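Local coordinates for protein MdbA (Actinomyces oris, PDB 4Z7X) that catalyses thiol-disulfide exchange and probably forms disulfide bonds in exported proteins, as part of a machine linked to sortase-mediated pilus assembly, at residues Thr105-Asn110 against Ala170-Asp175; Met112-Asp117 against Ala166-Ala171. All blocks are in the same frame, centred on the assembly; numbering follows the deposited sequence. Where two conformers were deposited one is given.

Contact 1: Thr105-Asn110 against Ala170-Asp175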
ATOM      1  N   THR A 105      -6.993   7.007   8.343  1.00 11.99           N
ATOM      2  CA  THR A 105      -6.885   6.268   7.110  1.00 12.97           C
ATOM      3  C   THR A 105      -7.350   7.083   5.913  1.00 11.47           C
ATOM      4  O   THR A 105      -6.687   7.038   4.864  1.00 12.95           O
ATOM      5  CB  THR A 105      -7.642   4.934   7.225  1.00 12.50           C
ATOM      6  OG1 THR A 105      -7.069   4.207   8.317  1.00 14.65           O
ATOM      7  CG2 THR A 105      -7.587   4.126   5.928  1.00 14.21           C
ATOM      8  N   SER A 106      -8.463   7.820   6.049  1.00 11.84           N
ATOM      9  CA  SER A 106      -8.905   8.671   4.955  1.00 12.37           C
ATOM     10  C   SER A 106      -7.918   9.814   4.700  1.00 11.53           C
ATOM     11  O   SER A 106      -7.718  10.215   3.567  1.00 11.51           O
ATOM     12  CB  SER A 106     -10.302   9.250   5.200  1.00 14.02           C
ATOM     13  OG  SER A 106     -11.293   8.218   5.151  1.00 15.71           O
ATOM     14  N   VAL A 107      -7.358  10.376   5.764  1.00 11.45           N
ATOM     15  CA  VAL A 107      -6.381  11.454   5.602  1.00 11.47           C
ATOM     16  C   VAL A 107      -5.195  10.944   4.777  1.00 10.33           C
ATOM     17  O   VAL A 107      -4.802  11.566   3.765  1.00  9.73           O
ATOM     18  CB  VAL A 107      -5.939  12.011   6.948  1.00 12.63           C
ATOM     19  CG1 VAL A 107      -4.851  13.058   6.774  1.00 15.73           C
ATOM     20  CG2 VAL A 107      -7.137  12.618   7.679  1.00 12.02           C
ATOM     21  N   VAL A 108      -4.636   9.823   5.208  1.00 11.42           N
ATOM     22  CA  VAL A 108      -3.494   9.242   4.498  1.00 10.97           C
ATOM     23  C   VAL A 108      -3.871   8.851   3.072  1.00  9.97           C
ATOM     24  O   VAL A 108      -3.109   9.151   2.138  1.00 10.43           O
ATOM     25  CB  VAL A 108      -2.880   8.022   5.206  1.00 11.60           C
ATOM     26  CG1 VAL A 108      -1.695   7.510   4.408  1.00 11.61           C
ATOM     27  CG2 VAL A 108      -2.454   8.358   6.612  1.00 12.98           C
HETATM   28  N   MSE A 109      -5.044   8.209   2.888  1.00  9.86           N
HETATM   29  CA  MSE A 109      -5.428   7.807   1.530  1.00  9.99           C
HETATM   30  C   MSE A 109      -5.610   9.003   0.592  1.00  9.46           C
HETATM   31  O   MSE A 109      -5.296   8.938  -0.590  1.00 10.20           O
HETATM   32  CB  MSE A 109      -6.613   6.837   1.518  1.00 10.89           C
HETATM   33  CG  MSE A 109      -6.148   5.494   2.045  1.00 12.92           C
HETATM   34 SE   MSE A 109      -7.551   4.140   2.000  0.65 13.36          SE
HETATM   35  CE  MSE A 109      -7.760   4.041   0.074  1.00 11.50           C
ATOM     36  N   ASN A 110      -6.136  10.110   1.091  1.00  9.35           N
ATOM     37  CA  ASN A 110      -6.249  11.281   0.250  1.00 10.85           C
ATOM     38  C   ASN A 110      -4.886  11.834  -0.164  1.00 10.16           C
ATOM     39  O   ASN A 110      -4.691  12.205  -1.314  1.00 12.05           O
ATOM     40  CB  ASN A 110      -7.112  12.338   0.948  1.00 12.35           C
ATOM     41  CG  ASN A 110      -8.582  12.097   0.695  1.00 11.95           C
ATOM     42  OD1 ASN A 110      -9.006  12.231  -0.436  1.00 16.17           O
ATOM     43  ND2 ASN A 110      -9.360  11.741   1.717  1.00 15.21           N
ATOM     44  N   ALA A 170      -6.032  20.323   0.417  1.00 12.61           N
ATOM     45  CA  ALA A 170      -7.283  20.426  -0.355  1.00 12.98           C
ATOM     46  C   ALA A 170      -7.892  19.069  -0.648  1.00 13.26           C
ATOM     47  O   ALA A 170      -9.118  18.923  -0.620  1.00 14.06           O
ATOM     48  CB  ALA A 170      -7.054  21.195  -1.632  1.00 16.00           C
ATOM     49  N   ALA A 171      -7.047  18.068  -0.918  1.00 11.74           N
ATOM     50  CA  ALA A 171      -7.574  16.750  -1.177  1.00 10.96           C
ATOM     51  C   ALA A 171      -8.216  16.157   0.071  1.00 11.89           C
ATOM     52  O   ALA A 171      -9.266  15.523  -0.004  1.00 13.39           O
ATOM     53  CB  ALA A 171      -6.470  15.849  -1.682  1.00 12.30           C
ATOM     54  N   VAL A 172      -7.555  16.327   1.193  1.00 12.08           N
ATOM     55  CA  VAL A 172      -8.081  15.858   2.467  1.00 12.00           C
ATOM     56  C   VAL A 172      -9.396  16.579   2.856  1.00 12.28           C
ATOM     57  O   VAL A 172     -10.385  15.903   3.194  1.00 14.71           O
ATOM     58  CB  VAL A 172      -7.023  15.991   3.595  1.00 11.69           C
ATOM     59  CG1 VAL A 172      -7.650  15.715   4.940  1.00 13.67           C
ATOM     60  CG2 VAL A 172      -5.829  15.038   3.406  1.00 11.18           C
ATOM     61  N   ASP A 173      -9.417  17.916   2.754  1.00 13.33           N
ATOM     62  CA  ASP A 173     -10.574  18.732   3.111  0.60 15.60           C
ATOM     63  C   ASP A 173     -11.808  18.439   2.242  1.00 14.73           C
ATOM     64  O   ASP A 173     -12.921  18.526   2.721  1.00 16.15           O
ATOM     65  CB  ASP A 173     -10.215  20.228   2.997  0.60 18.02           C
ATOM     66  CG  ASP A 173      -9.265  20.723   4.124  0.60 21.29           C
ATOM     67  OD1 ASP A 173      -9.040  19.999   5.108  0.60 24.25           O
ATOM     68  OD2 ASP A 173      -8.746  21.872   4.021  0.60 32.93           O
ATOM     69  N   SER A 174     -11.566  18.119   0.961  1.00 12.48           N
ATOM     70  CA  SER A 174     -12.614  17.851   0.009  1.00 13.63           C
ATOM     71  C   SER A 174     -12.967  16.350  -0.063  1.00 13.94           C
ATOM     72  O   SER A 174     -13.893  15.980  -0.775  1.00 16.26           O
ATOM     73  CB  SER A 174     -12.215  18.376  -1.381  1.00 14.26           C
ATOM     74  OG  SER A 174     -11.179  17.621  -1.981  1.00 14.18           O
ATOM     75  N   ASP A 175     -12.206  15.495   0.648  1.00 12.92           N
ATOM     76  CA  ASP A 175     -12.245  14.029   0.512  1.00 13.55           C
ATOM     77  C   ASP A 175     -12.230  13.661  -0.968  1.00 11.39           C
ATOM     78  O   ASP A 175     -13.061  12.874  -1.439  1.00 12.54           O
ATOM     79  CB  ASP A 175     -13.494  13.488   1.216  1.00 14.61           C
ATOM     80  CG  ASP A 175     -13.455  12.006   1.515  1.00 16.22           C
ATOM     81  OD1 ASP A 175     -12.337  11.435   1.653  1.00 17.12           O
ATOM     82  OD2 ASP A 175     -14.580  11.410   1.705  1.00 21.95           O
TER
HETATM   83  O   HOH W   1     -12.727   8.980   2.931  1.00 19.88           O
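In the helical part of this thioredoxin-family protein, a Schellman motif ends helix 168-174 exactly where Asn110 of helix 103-118 meets it. The amide of Asn110 gives ND2 to Asp175 OD1 at 3.0 Å, with an N-H...O angle of 168°. OD1 lies almost within the amide plane of Asn110 and accepts through its anti lone pair, although the carboxylate itself is turned well away from that plane. In Asp175, CG stands anti to the backbone N (chi1 -163°), which carries the carboxylate toward helix 103-118, on a residue whose positive phi turns the chain out of the helix. A second bond from ND2, 2.9 Å to Ser106 O, is more bent and comes from above the carbonyl plane; the backbone N of Asn110 reaches the same oxygen from the opposite face. Asn110 OD1 accepts from the backbone N of Tyr177, so both ends of the buried amide are satisfied and its rotation is fixed. One water donates to Asp175 OD1 and is also hydrogen-bonded to Ser106 OG, itself a partner of Lys98. Beside this polar group, Val172 CG2 rests 3.6 Å from Val107 O and also touches Asn110 CB and Val107 CG1. The axes of the short segments 105-110 and 170-174 come within 8.8 Å at an angle of 136°, an oblique helix pair joined by a side-chain amide at a Schellman C-terminus.

Contact 2: Met112-Asp117 against Ala166-Ala171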
HETATM    1  N   MSE A 112      -2.081  10.024  -0.269  1.00  9.90           N
HETATM    2  CA  MSE A 112      -1.533   8.984  -1.147  0.70  9.65           C
HETATM    3  C   MSE A 112      -2.117   9.081  -2.532  1.00  9.69           C
HETATM    4  O   MSE A 112      -1.419   8.856  -3.516  1.00  9.48           O
HETATM    5  CB  MSE A 112      -1.776   7.582  -0.573  0.70  9.99           C
HETATM    6  CG  MSE A 112      -1.236   6.455  -1.483  0.70 12.72           C
HETATM    7 SE   MSE A 112       0.674   6.656  -2.051  0.46 11.70          SE
HETATM    8  CE  MSE A 112       1.394   5.826  -0.432  0.70 12.79           C
ATOM      9  N   GLY A 113      -3.403   9.425  -2.650  1.00  8.88           N
ATOM     10  CA  GLY A 113      -4.018   9.572  -3.973  1.00  9.34           C
ATOM     11  C   GLY A 113      -3.334  10.668  -4.779  1.00 10.15           C
ATOM     12  O   GLY A 113      -3.072  10.516  -5.977  1.00 10.40           O
ATOM     13  N   VAL A 114      -3.025  11.780  -4.118  1.00  9.76           N
ATOM     14  CA  VAL A 114      -2.321  12.873  -4.794  1.00 10.33           C
ATOM     15  C   VAL A 114      -0.929  12.397  -5.227  1.00  9.19           C
ATOM     16  O   VAL A 114      -0.496  12.655  -6.337  1.00 10.42           O
ATOM     17  CB  VAL A 114      -2.172  14.092  -3.844  1.00 10.34           C
ATOM     18  CG1 VAL A 114      -1.277  15.158  -4.465  1.00 11.70           C
ATOM     19  CG2 VAL A 114      -3.518  14.699  -3.432  1.00 10.17           C
ATOM     20  N   VAL A 115      -0.229  11.670  -4.333  1.00  9.13           N
ATOM     21  CA  VAL A 115       1.085  11.174  -4.691  1.00  8.84           C
ATOM     22  C   VAL A 115       0.999  10.202  -5.893  1.00  9.42           C
ATOM     23  O   VAL A 115       1.818  10.279  -6.827  1.00 11.17           O
ATOM     24  CB  VAL A 115       1.813  10.566  -3.467  1.00  8.40           C
ATOM     25  CG1 VAL A 115       3.112   9.953  -3.915  1.00 11.81           C
ATOM     26  CG2 VAL A 115       2.051  11.623  -2.448  1.00  9.63           C
ATOM     27  N   LEU A 116       0.071   9.255  -5.842  1.00  8.86           N
ATOM     28  CA  LEU A 116      -0.086   8.342  -6.967  1.00 10.46           C
ATOM     29  C   LEU A 116      -0.330   9.044  -8.278  1.00 10.00           C
ATOM     30  O   LEU A 116       0.203   8.660  -9.319  1.00 12.79           O
ATOM     31  CB  LEU A 116      -1.207   7.352  -6.702  1.00  9.22           C
ATOM     32  CG  LEU A 116      -0.890   6.308  -5.621  1.00 11.33           C
ATOM     33  CD1 LEU A 116      -2.123   5.517  -5.211  1.00 11.87           C
ATOM     34  CD2 LEU A 116       0.209   5.325  -6.051  1.00 13.13           C
ATOM     35  N   ASP A 117      -1.166  10.064  -8.234  1.00  9.70           N
ATOM     36  CA  ASP A 117      -1.551  10.761  -9.431  1.00 10.11           C
ATOM     37  C   ASP A 117      -0.496  11.760  -9.920  1.00 11.68           C
ATOM     38  O   ASP A 117      -0.399  11.977 -11.122  1.00 14.93           O
ATOM     39  CB  ASP A 117      -2.870  11.519  -9.217  1.00 11.04           C
ATOM     40  CG  ASP A 117      -4.105  10.642  -9.379  1.00 12.45           C
ATOM     41  OD1 ASP A 117      -3.987   9.500  -9.889  1.00 14.34           O
ATOM     42  OD2 ASP A 117      -5.216  11.138  -9.063  1.00 13.77           O
ATOM     43  N   ALA A 166       1.811  20.264  -1.609  1.00 11.05           N
ATOM     44  CA  ALA A 166       0.954  21.429  -1.375  1.00 13.01           C
ATOM     45  C   ALA A 166      -0.507  21.162  -1.638  1.00 12.99           C
ATOM     46  O   ALA A 166      -1.340  21.904  -1.145  1.00 13.86           O
ATOM     47  CB  ALA A 166       1.443  22.638  -2.195  1.00 15.75           C
ATOM     48  N   LYS A 167      -0.802  20.082  -2.380  1.00 12.23           N
ATOM     49  CA  LYS A 167      -2.176  19.719  -2.750  1.00 12.84           C
ATOM     50  C   LYS A 167      -2.830  18.790  -1.732  1.00 11.53           C
ATOM     51  O   LYS A 167      -4.031  18.504  -1.815  1.00 13.21           O
ATOM     52  CB  LYS A 167      -2.181  19.056  -4.128  1.00 12.64           C
ATOM     53  CG  LYS A 167      -1.729  19.999  -5.235  1.00 16.05           C
ATOM     54  CD  LYS A 167      -1.770  19.346  -6.577  1.00 19.66           C
ATOM     55  CE  LYS A 167      -1.300  20.358  -7.643  1.00 26.93           C
ATOM     56  NZ  LYS A 167      -1.535  19.886  -9.026  1.00 34.24           N
ATOM     57  N   PHE A 168      -2.079  18.350  -0.728  1.00 11.35           N
ATOM     58  CA  PHE A 168      -2.634  17.385   0.223  1.00 12.63           C
ATOM     59  C   PHE A 168      -3.807  17.978   0.999  1.00 11.97           C
ATOM     60  O   PHE A 168      -4.836  17.310   1.154  1.00 12.00           O
ATOM     61  CB  PHE A 168      -1.630  16.886   1.261  1.00 10.78           C
ATOM     62  CG  PHE A 168      -0.524  16.006   0.748  1.00  9.82           C
ATOM     63  CD1 PHE A 168      -0.485  15.486  -0.544  1.00 10.81           C
ATOM     64  CD2 PHE A 168       0.494  15.656   1.625  1.00  9.78           C
ATOM     65  CE1 PHE A 168       0.569  14.659  -0.957  1.00 12.09           C
ATOM     66  CE2 PHE A 168       1.522  14.803   1.225  1.00 11.97           C
ATOM     67  CZ  PHE A 168       1.564  14.328  -0.071  1.00 12.18           C
ATOM     68  N   LYS A 169      -3.667  19.195   1.523  1.00 12.53           N
ATOM     69  CA  LYS A 169      -4.706  19.765   2.390  0.60 14.38           C
ATOM     70  C   LYS A 169      -6.041  19.829   1.652  1.00 12.20           C
ATOM     71  O   LYS A 169      -7.061  19.424   2.199  1.00 14.01           O
ATOM     72  CB  LYS A 169      -4.289  21.143   2.905  0.60 14.92           C
ATOM     73  CG  LYS A 169      -5.335  21.793   3.788  0.60 19.94           C
ATOM     74  CD  LYS A 169      -4.799  22.984   4.566  0.60 28.91           C
ATOM     75  CE  LYS A 169      -5.914  23.621   5.394  0.60 33.36           C
ATOM     76  NZ  LYS A 169      -6.525  22.638   6.327  0.60 32.60           N
ATOM     77  N   ALA A 170      -6.032  20.323   0.417  1.00 12.61           N
ATOM     78  CA  ALA A 170      -7.283  20.426  -0.355  1.00 12.98           C
ATOM     79  C   ALA A 170      -7.892  19.069  -0.648  1.00 13.26           C
ATOM     80  O   ALA A 170      -9.118  18.923  -0.620  1.00 14.06           O
ATOM     81  CB  ALA A 170      -7.054  21.195  -1.632  1.00 16.00           C
ATOM     82  N   ALA A 171      -7.047  18.068  -0.918  1.00 11.74           N
ATOM     83  CA  ALA A 171      -7.574  16.750  -1.177  1.00 10.96           C
ATOM     84  C   ALA A 171      -8.216  16.157   0.071  1.00 11.89           C
ATOM     85  O   ALA A 171      -9.266  15.523  -0.004  1.00 13.39           O
ATOM     86  CB  ALA A 171      -6.470  15.849  -1.682  1.00 12.30           C
TER
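Val114 of helix 103-118 is the main bump of this contact, pushed into a hollow formed by Lys167, Phe168 and Ala171. Its two methyls part company: CG2 goes to Ala171 CB at 3.6 Å, while CG1, anti to the backbone N (chi1 172°), touches both Lys167 CB and the ring of Phe168. CG1 meets that ring at its edge and in its plane, 4.0 Å from Phe168 CE1, and Val114 CB sits equally far from Phe168 CD1. One atom further round the rim, at Phe168 CZ, Val115 CG2 approaches to 3.6 Å, again near the ring plane. The phenyl edge thus fits against two consecutive valines, and neither of them lies over its face. Other helices complete the surroundings: Phe126 of helix 123-140 meets the ring with its plane at about 45°, and Val148, Val152 and Ala155 of helix 148-157 also touch Phe168. An alanine in place of Phe168 would probably open a gap beside Val114 CG1 and Val115 CG2 and leave Phe126 without its aromatic neighbour. Lys167 adds its CB, 4.0 Å from Val114 CG1, before its extended chain leads away to a salt bridge between NZ and Glu118. Across these two segments the touching groups are apolar, so their fit depends on shape and the exclusion of water, with the charge of Lys167 kept at the margin.

Contacts 1 and 2 are successive parts of one interface between helices 103-118 and 168-174, their centres 8 Å apart. They share Ala171, whose methyl belongs to both, and the chain runs in opposing senses: the earlier turns of 103-118 meet the end of 168-174, the later ones its beginning. Polar bonds around Asn110 in contact 1 give way to the apolar fit of contact 2. Tyr177 touches both, bonding to Asn110 through its backbone N and packing on Val114. Contact 2 lies nearer the bound cyclohexylamino sulfonate: Leu116, on its segment 112-117, lines that pocket, and the side chain of Val115 is about 8 Å from the ligand.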